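Local coordinates for allantoicase (Saccharomyces cerevisiae, PDB 1O59), which catalyses the hydrolysis of allantoate to (S)-ureidoglycolate and urea, letting yeast use purines as a secondary nitrogen source, at residues V125-L130 / A188-Y193; D244-K249 / D258-Q263; S316-G319 / E323-Y326. All coordinates share one frame; numbering follows the deposited sequence.

Interaction 1: V125-L130 / A188-Y193; sequences VSIEAL and ARFRLY
The aromatic ring of Phe190 is met obliquely at its CE1-CZ end by the Ile127 methyl CD1, which lies 3.6 Å from Phe190 CE1 and 3.7 Å from Phe190 CZ. This ring belongs to the core of a beta sandwich, in keeping with the galactose-binding-like clan to which the allantoicase repeat is assigned. Strand 124-130 lies in the five-stranded sheet and strand 186-196 in the other, and the separation of 9.5 Å between the CA atoms of Ile127 and Leu192 is that of two facing sheets rather than of paired strands. Ile127 and Phe190 reach into the gap from opposite directions. An extended Ile127 side chain (chi2 167°) carries CD1 out toward Phe190, while its branch CG2 stays farther back, 4.1 Å from Phe190 CZ. The same CD1 also touches Leu192, two residues on and on the same side of its strand as Phe190, at 4.0 Å from the methyl CD1 of Leu192. One methyl thus serves two partners, and the contact is wholly apolar and buried. Ile177 of the five-stranded sheet, touched by both Ile127 and Leu192, continues this layer, and Ile112 packs against Phe190.

Two further flat groups, the guanidinium ends of Arg189 and Arg191, meet within segment 188-193. The Arg191 guanidinium has Arg189 CG over one face, 3.9 Å above its plane and toward the rim, and Arg191 NH2 in turn lies at the edge of the Arg189 guanidinium, in its plane. A classic beta bulge sets Ala188 and Arg189 together opposite Asp113 of strand 105-113. Asp81 pairs with Arg189 NH1 in a salt bridge. That same nitrogen also donates to Ala188 O at 3.0 Å (162°), coming from well above the carbonyl plane, 62° out of it.

Interaction 2: D244-K249 / D258-Q263; sequences DGWETK and DWAVIQ
Trp246-Lys249 runs roughly antiparallel to Asp258-Ala260, their end-to-end directions lying 157° apart, yet the two are not paired strands: the CA atoms of Trp246 and Ala260 are 9.3 Å apart. The segments face each other across a beta sandwich, strand 246-247 in one sheet and strand 258-263 in the other, and draw together to 7.3 Å between the CA atoms of Thr248 and Asp258.

Trp246 fills the wider end, its CG anti to the backbone N (chi1 173°), which carries the indole across to Ala260. Ala260 CB sits over its six-membered ring in a CH-pi contact, 4.1 Å from the centroid and 19° off the normal. Thr248 CG2 covers the opposite face toward the rim, so the indole is held between two methyl groups, while its NE1 is bonded to Asp224 O. Its CH2 abuts the backbone, 3.6 Å from Trp259 C.

The narrow end is polar. Thr248 OG1 lies 2.9 Å from Asp258 OD2, and Gly345 N is hydrogen-bonded to Thr248 OG1. Ser223 OG is bonded to the other carboxylate oxygen, Asp258 OD1. A water molecule completes the junction, donating to Lys249 O at 2.9 Å and to Asp258 OD2 at 2.8 Å.

Interaction 3: S316-G319 / E323-Y326; sequences SKTG and EHVY
Ser316 opens the contact by lying against Tyr326, its OG 3.7 Å from Tyr326 CE1 and its CB 3.7 Å from Tyr326 OH. The two residues stand on successive strands that belong to different sheets of the beta sandwich, 309-317 in one and 323-331 in the other, so the short loop between them makes a beta-arch rather than a hairpin. The hydroxyl of Ser316 finds its polar partner in Gly314 O, which leaves the approach to the tyrosine as van der Waals contact.

At Lys317 the side chain sets out away from the opposite strand and the backbone does the work. Its carbonyl O accepts from a water molecule at 2.6 Å, and the same water is hydrogen-bonded to Tyr326 OH at 2.8 Å, spanning the gap between the sheets.

Thr318 presents its methyl. With OG1 set between its own backbone N and carbonyl carbon and bonded to Pro286 O, CG2 turns over the imidazole of His324: it stands 4.0 Å from the ring centroid and only 10° off the normal, a well-centred CH-pi contact. The side chains of Thr318 and His324 cross at about a right angle. The methyl also comes within 4.0 Å of Tyr326 OH, touching both aromatic residues.

Gly319 closes the arch through its backbone. His324 is held at both ring nitrogens, ND1 by Val276 O and NE2 by the amide of Gly319, two bonds that would restrict its rotation. The N-H of Gly319 reaches His324 NE2 at 2.9 Å with an angle of 153°, Gly319 N lying 20° out of the imidazole plane.

Each contact joins the two sheets of a sandwich, one in the first repeat and two in the second. Interaction 1 belongs to the repeat spanning 43-197; interactions 2 and 3 share the one spanning 216-355, on the other side of the chain's centre, with centres 16 Å apart and no direct touch. Interactions 2 and 3 draw on the same pair of sheets through different strands. Chemistry follows place. The buried interaction 1 meets through aliphatic and aromatic carbon alone. Interactions 2 and 3 each add a bridging water, but the largely buried interaction 2 pairs a carboxylate with a hydroxyl, whereas interaction 3, partly buried, its centre about 26 Å from the centre of the chain, bonds a backbone amide to an imidazole.

Interaction 1: V125-L130 / A188-Y193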
loop_
_atom_site.group_PDB
_atom_site.type_symbol
_atom_site.label_atom_id
_atom_site.label_comp_id
_atom_site.label_asym_id
_atom_site.label_seq_id
_atom_site.Cartn_x
_atom_site.Cartn_y
_atom_site.Cartn_z
ATOM N N VAL A 125 -1.566 -13.846 -17.044
ATOM C CA VAL A 125 -2.168 -12.622 -16.591
ATOM C C VAL A 125 -1.631 -11.501 -17.482
ATOM O O VAL A 125 -0.481 -11.549 -17.950
ATOM C CB VAL A 125 -1.806 -12.397 -15.097
ATOM C CG1 VAL A 125 -1.854 -10.962 -14.719
ATOM C CG2 VAL A 125 -2.743 -13.210 -14.148
ATOM N N SER A 126 -2.483 -10.524 -17.765
ATOM C CA SER A 126 -2.020 -9.228 -18.254
ATOM C C SER A 126 -2.766 -8.130 -17.459
ATOM O O SER A 126 -3.788 -8.394 -16.801
ATOM C CB SER A 126 -2.141 -9.089 -19.792
ATOM O OG SER A 126 -3.473 -8.936 -20.259
ATOM N N ILE A 127 -2.192 -6.922 -17.485
ATOM C CA ILE A 127 -2.774 -5.773 -16.822
ATOM C C ILE A 127 -2.871 -4.570 -17.745
ATOM O O ILE A 127 -1.932 -4.226 -18.471
ATOM C CB ILE A 127 -1.982 -5.416 -15.563
ATOM C CG1 ILE A 127 -1.745 -6.670 -14.699
ATOM C CG2 ILE A 127 -2.749 -4.368 -14.729
ATOM C CD1 ILE A 127 -0.694 -6.475 -13.593
ATOM N N GLU A 128 -4.050 -3.949 -17.700
ATOM C CA GLU A 128 -4.355 -2.698 -18.404
ATOM C C GLU A 128 -4.787 -1.662 -17.391
ATOM O O GLU A 128 -5.123 -1.994 -16.234
ATOM C CB GLU A 128 -5.469 -2.914 -19.401
ATOM C CG GLU A 128 -5.253 -4.124 -20.307
ATOM C CD GLU A 128 -6.268 -4.238 -21.441
ATOM O OE1 GLU A 128 -7.322 -3.584 -21.397
ATOM O OE2 GLU A 128 -6.019 -5.016 -22.387
ATOM N N ALA A 129 -4.743 -0.400 -17.812
ATOM C CA ALA A 129 -5.149 0.710 -16.951
ATOM C C ALA A 129 -5.856 1.784 -17.739
ATOM O O ALA A 129 -5.731 1.874 -18.946
ATOM C CB ALA A 129 -3.948 1.297 -16.222
ATOM N N LEU A 130 -6.639 2.585 -17.037
ATOM C CA LEU A 130 -7.154 3.812 -17.623
ATOM C C LEU A 130 -7.236 5.003 -16.658
ATOM O O LEU A 130 -7.167 4.872 -15.430
ATOM C CB LEU A 130 -8.496 3.562 -18.342
ATOM C CG LEU A 130 -9.867 3.347 -17.672
ATOM C CD1 LEU A 130 -10.392 4.572 -16.868
ATOM C CD2 LEU A 130 -10.864 2.987 -18.783
ATOM N N ALA A 188 -5.196 -15.602 -5.684
ATOM C CA ALA A 188 -5.379 -15.250 -4.281
ATOM C C ALA A 188 -5.308 -13.730 -4.073
ATOM O O ALA A 188 -6.278 -13.127 -3.578
ATOM C CB ALA A 188 -4.340 -15.981 -3.420
ATOM N N ARG A 189 -4.195 -13.115 -4.491
ATOM C CA ARG A 189 -3.982 -11.680 -4.274
ATOM C C ARG A 189 -3.451 -10.964 -5.469
ATOM O O ARG A 189 -2.645 -11.527 -6.246
ATOM C CB ARG A 189 -3.015 -11.409 -3.119
ATOM C CG ARG A 189 -3.561 -11.750 -1.726
ATOM C CD ARG A 189 -4.766 -10.945 -1.306
ATOM N NE ARG A 189 -5.185 -11.310 0.063
ATOM C CZ ARG A 189 -5.966 -12.341 0.375
ATOM N NH1 ARG A 189 -6.501 -13.121 -0.555
ATOM N NH2 ARG A 189 -6.258 -12.563 1.640
ATOM N N PHE A 190 -3.854 -9.699 -5.591
ATOM C CA PHE A 190 -3.299 -8.803 -6.629
ATOM C C PHE A 190 -2.918 -7.446 -6.053
ATOM O O PHE A 190 -3.782 -6.693 -5.616
ATOM C CB PHE A 190 -4.305 -8.646 -7.770
ATOM C CG PHE A 190 -3.892 -7.667 -8.863
ATOM C CD1 PHE A 190 -2.552 -7.572 -9.312
ATOM C CD2 PHE A 190 -4.861 -6.872 -9.483
ATOM C CE1 PHE A 190 -2.194 -6.682 -10.327
ATOM C CE2 PHE A 190 -4.509 -6.005 -10.516
ATOM C CZ PHE A 190 -3.172 -5.910 -10.935
ATOM N N ARG A 191 -1.619 -7.160 -6.023
ATOM C CA ARG A 191 -1.103 -5.857 -5.603
ATOM C C ARG A 191 -0.605 -5.096 -6.828
ATOM O O ARG A 191 0.083 -5.662 -7.647
ATOM C CB ARG A 191 0.097 -6.043 -4.660
ATOM C CG ARG A 191 -0.063 -7.063 -3.544
ATOM C CD ARG A 191 -1.310 -6.877 -2.718
ATOM N NE ARG A 191 -1.399 -7.739 -1.524
ATOM C CZ ARG A 191 -2.517 -7.859 -0.795
ATOM N NH1 ARG A 191 -3.626 -7.230 -1.180
ATOM N NH2 ARG A 191 -2.544 -8.621 0.295
ATOM N N LEU A 192 -0.920 -3.818 -6.954
ATOM C CA LEU A 192 -0.336 -3.020 -8.029
ATOM C C LEU A 192 0.340 -1.744 -7.486
ATOM O O LEU A 192 -0.312 -0.875 -6.884
ATOM C CB LEU A 192 -1.372 -2.687 -9.121
ATOM C CG LEU A 192 -0.705 -2.215 -10.420
ATOM C CD1 LEU A 192 -0.050 -3.362 -11.223
ATOM C CD2 LEU A 192 -1.695 -1.489 -11.266
ATOM N N TYR A 193 1.657 -1.652 -7.695
ATOM C CA TYR A 193 2.441 -0.553 -7.128
ATOM C C TYR A 193 2.541 0.651 -8.046
ATOM O O TYR A 193 2.975 0.520 -9.212
ATOM C CB TYR A 193 3.847 -1.037 -6.661
ATOM C CG TYR A 193 3.695 -2.130 -5.634
ATOM C CD1 TYR A 193 3.167 -1.835 -4.379
ATOM C CD2 TYR A 193 4.006 -3.459 -5.930
ATOM C CE1 TYR A 193 2.973 -2.824 -3.426
ATOM C CE2 TYR A 193 3.814 -4.451 -4.988
ATOM C CZ TYR A 193 3.293 -4.117 -3.728
ATOM O OH TYR A 193 3.058 -5.054 -2.767
#

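Interaction 2: D244-K249 / D258-Q263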
loop_
_atom_site.group_PDB
_atom_site.type_symbol
_atom_site.label_atom_id
_atom_site.label_comp_id
_atom_site.label_asym_id
_atom_site.label_seq_id
_atom_site.Cartn_x
_atom_site.Cartn_y
_atom_site.Cartn_z
ATOM N N ASP A 244 -4.312 -3.195 11.633
ATOM C CA ASP A 244 -4.113 -2.207 10.570
ATOM C C ASP A 244 -3.316 -0.974 10.963
ATOM O O ASP A 244 -3.443 0.074 10.375
ATOM C CB ASP A 244 -5.434 -1.818 9.901
ATOM C CG ASP A 244 -6.503 -1.355 10.883
ATOM O OD1 ASP A 244 -6.196 -0.519 11.741
ATOM O OD2 ASP A 244 -7.696 -1.776 10.839
ATOM N N GLY A 245 -2.452 -1.126 11.945
ATOM C CA GLY A 245 -1.452 -0.130 12.248
ATOM C C GLY A 245 -0.066 -0.719 12.088
ATOM O O GLY A 245 0.141 -1.638 11.304
ATOM N N TRP A 246 0.873 -0.149 12.837
ATOM C CA TRP A 246 2.256 -0.556 12.861
ATOM C C TRP A 246 2.567 -0.941 14.285
ATOM O O TRP A 246 2.319 -0.189 15.210
ATOM C CB TRP A 246 3.143 0.596 12.428
ATOM C CG TRP A 246 4.610 0.317 12.593
ATOM C CD1 TRP A 246 5.308 -0.781 12.161
ATOM C CD2 TRP A 246 5.550 1.140 13.269
ATOM N NE1 TRP A 246 6.631 -0.673 12.514
ATOM C CE2 TRP A 246 6.804 0.487 13.209
ATOM C CE3 TRP A 246 5.460 2.362 13.937
ATOM C CZ2 TRP A 246 7.944 1.028 13.753
ATOM C CZ3 TRP A 246 6.596 2.903 14.472
ATOM C CH2 TRP A 246 7.824 2.248 14.373
ATOM N N GLU A 247 3.063 -2.150 14.460
ATOM C CA GLU A 247 3.358 -2.651 15.778
ATOM C C GLU A 247 4.642 -3.448 15.757
ATOM O O GLU A 247 4.917 -4.214 14.815
ATOM C CB GLU A 247 2.240 -3.541 16.281
ATOM C CG GLU A 247 2.352 -3.830 17.766
ATOM C CD GLU A 247 2.201 -5.303 18.109
ATOM O OE1 GLU A 247 3.071 -6.141 17.709
ATOM O OE2 GLU A 247 1.190 -5.610 18.774
ATOM N N THR A 248 5.420 -3.258 16.812
ATOM C CA THR A 248 6.681 -3.942 16.969
ATOM C C THR A 248 6.631 -4.858 18.171
ATOM O O THR A 248 5.747 -4.759 18.993
ATOM C CB THR A 248 7.809 -2.920 17.092
ATOM O OG1 THR A 248 7.606 -2.123 18.269
ATOM C CG2 THR A 248 7.762 -1.937 15.918
ATOM N N LYS A 249 7.602 -5.754 18.222
ATOM C CA LYS A 249 7.744 -6.737 19.270
ATOM C C LYS A 249 8.042 -6.103 20.615
ATOM O O LYS A 249 8.590 -4.993 20.692
ATOM C CB LYS A 249 8.904 -7.683 18.930
ATOM C CG LYS A 249 8.568 -8.710 17.862
ATOM C CD LYS A 249 9.791 -9.088 16.942
ATOM C CE LYS A 249 9.413 -9.021 15.380
ATOM N NZ LYS A 249 10.581 -9.306 14.423
ATOM N N ASP A 258 12.169 1.725 18.548
ATOM C CA ASP A 258 11.741 1.372 17.219
ATOM C C ASP A 258 11.482 2.671 16.457
ATOM O O ASP A 258 11.291 3.740 17.049
ATOM C CB ASP A 258 10.521 0.439 17.292
ATOM C CG ASP A 258 10.934 -1.016 17.530
ATOM O OD1 ASP A 258 11.834 -1.504 16.769
ATOM O OD2 ASP A 258 10.452 -1.728 18.457
ATOM N N TRP A 259 11.530 2.586 15.142
ATOM C CA TRP A 259 11.392 3.768 14.340
ATOM C C TRP A 259 10.923 3.458 12.939
ATOM O O TRP A 259 11.067 2.336 12.434
ATOM C CB TRP A 259 12.707 4.549 14.298
ATOM C CG TRP A 259 13.910 3.713 13.960
ATOM C CD1 TRP A 259 14.836 3.171 14.839
ATOM C CD2 TRP A 259 14.356 3.355 12.646
ATOM N NE1 TRP A 259 15.823 2.509 14.142
ATOM C CE2 TRP A 259 15.559 2.596 12.800
ATOM C CE3 TRP A 259 13.861 3.588 11.348
ATOM C CZ2 TRP A 259 16.241 2.052 11.718
ATOM C CZ3 TRP A 259 14.541 3.069 10.282
ATOM C CH2 TRP A 259 15.733 2.303 10.470
ATOM N N ALA A 260 10.413 4.504 12.319
ATOM C CA ALA A 260 9.868 4.445 10.991
ATOM C C ALA A 260 10.210 5.749 10.312
ATOM O O ALA A 260 9.947 6.810 10.859
ATOM C CB ALA A 260 8.354 4.259 11.066
ATOM N N VAL A 261 10.827 5.662 9.134
ATOM C CA VAL A 261 11.093 6.832 8.297
ATOM C C VAL A 261 10.039 6.986 7.203
ATOM O O VAL A 261 9.738 6.055 6.450
ATOM C CB VAL A 261 12.462 6.791 7.629
ATOM C CG1 VAL A 261 12.643 8.006 6.732
ATOM C CG2 VAL A 261 13.574 6.759 8.668
ATOM N N ILE A 262 9.509 8.210 7.106
ATOM C CA ILE A 262 8.482 8.505 6.129
ATOM C C ILE A 262 8.913 9.618 5.192
ATOM O O ILE A 262 9.307 10.677 5.645
ATOM C CB ILE A 262 7.184 8.808 6.869
ATOM C CG1 ILE A 262 6.635 7.488 7.439
ATOM C CG2 ILE A 262 6.138 9.443 5.941
ATOM C CD1 ILE A 262 6.255 7.635 8.853
ATOM N N GLN A 263 8.890 9.346 3.884
ATOM C CA GLN A 263 9.030 10.404 2.913
ATOM C C GLN A 263 7.682 11.082 2.751
ATOM O O GLN A 263 6.686 10.431 2.441
ATOM C CB GLN A 263 9.493 9.873 1.565
ATOM C CG GLN A 263 9.792 10.982 0.570
ATOM C CD GLN A 263 10.703 10.559 -0.551
ATOM O OE1 GLN A 263 11.627 9.816 -0.350
ATOM N NE2 GLN A 263 10.454 11.058 -1.719
HETATM O O HOH W 1 10.790 -4.434 18.887
#

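Interaction 3: S316-G319 / E323-Y326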
loop_
_atom_site.group_PDB
_atom_site.type_symbol
_atom_site.label_atom_id
_atom_site.label_comp_id
_atom_site.label_asym_id
_atom_site.label_seq_id
_atom_site.Cartn_x
_atom_site.Cartn_y
_atom_site.Cartn_z
ATOM N N SER A 316 7.915 12.525 24.392
ATOM C CA SER A 316 6.547 12.828 24.778
ATOM C C SER A 316 5.897 11.563 25.246
ATOM O O SER A 316 5.915 10.563 24.532
ATOM C CB SER A 316 5.756 13.358 23.577
ATOM O OG SER A 316 6.190 14.648 23.205
ATOM N N LYS A 317 5.301 11.622 26.434
ATOM C CA LYS A 317 4.575 10.493 27.012
ATOM C C LYS A 317 3.299 10.220 26.188
ATOM O O LYS A 317 2.563 11.143 25.862
ATOM C CB LYS A 317 4.204 10.761 28.492
ATOM C CG LYS A 317 3.933 9.486 29.271
ATOM C CD LYS A 317 3.512 9.686 30.753
ATOM C CE LYS A 317 3.493 8.316 31.534
ATOM N NZ LYS A 317 4.827 7.538 31.429
ATOM N N THR A 318 3.077 8.942 25.865
ATOM C CA THR A 318 1.935 8.492 25.065
ATOM C C THR A 318 0.976 7.606 25.866
ATOM O O THR A 318 1.338 7.000 26.898
ATOM C CB THR A 318 2.379 7.764 23.738
ATOM O OG1 THR A 318 3.494 6.882 23.964
ATOM C CG2 THR A 318 2.897 8.774 22.712
ATOM N N GLY A 319 -0.265 7.594 25.374
ATOM C CA GLY A 319 -1.381 6.952 26.038
ATOM C C GLY A 319 -2.016 5.973 25.079
ATOM O O GLY A 319 -1.668 5.935 23.889
ATOM N N GLU A 323 -5.422 10.049 19.743
ATOM C CA GLU A 323 -4.744 10.975 18.894
ATOM C C GLU A 323 -4.017 11.986 19.766
ATOM O O GLU A 323 -4.643 12.790 20.477
ATOM C CB GLU A 323 -5.735 11.685 17.990
ATOM C CG GLU A 323 -6.520 10.786 17.046
ATOM C CD GLU A 323 -7.329 11.612 16.043
ATOM O OE1 GLU A 323 -6.733 12.036 15.024
ATOM O OE2 GLU A 323 -8.551 11.869 16.284
ATOM N N HIS A 324 -2.689 11.910 19.736
ATOM C CA HIS A 324 -1.812 12.891 20.394
ATOM C C HIS A 324 -1.463 13.977 19.390
ATOM O O HIS A 324 -0.945 13.685 18.332
ATOM C CB HIS A 324 -0.524 12.228 20.883
ATOM C CG HIS A 324 -0.747 11.042 21.768
ATOM N ND1 HIS A 324 -1.023 9.788 21.272
ATOM C CD2 HIS A 324 -0.702 10.917 23.114
ATOM C CE1 HIS A 324 -1.144 8.944 22.280
ATOM N NE2 HIS A 324 -0.960 9.604 23.410
ATOM N N VAL A 325 -1.750 15.217 19.740
ATOM C CA VAL A 325 -1.629 16.350 18.833
ATOM C C VAL A 325 -0.516 17.295 19.313
ATOM O O VAL A 325 -0.628 17.924 20.364
ATOM C CB VAL A 325 -2.976 17.155 18.756
ATOM C CG1 VAL A 325 -2.819 18.410 17.863
ATOM C CG2 VAL A 325 -4.119 16.248 18.284
ATOM N N TYR A 326 0.544 17.390 18.513
ATOM C CA TYR A 326 1.672 18.266 18.797
ATOM C C TYR A 326 1.593 19.471 17.874
ATOM O O TYR A 326 1.723 19.350 16.664
ATOM C CB TYR A 326 2.985 17.499 18.632
ATOM C CG TYR A 326 2.962 16.229 19.432
ATOM C CD1 TYR A 326 3.010 16.252 20.820
ATOM C CD2 TYR A 326 2.794 15.011 18.810
ATOM C CE1 TYR A 326 2.956 15.074 21.555
ATOM C CE2 TYR A 326 2.725 13.825 19.526
ATOM C CZ TYR A 326 2.817 13.845 20.888
ATOM O OH TYR A 326 2.772 12.639 21.562
HETATM O O HOH W 2 1.981 13.132 24.254
#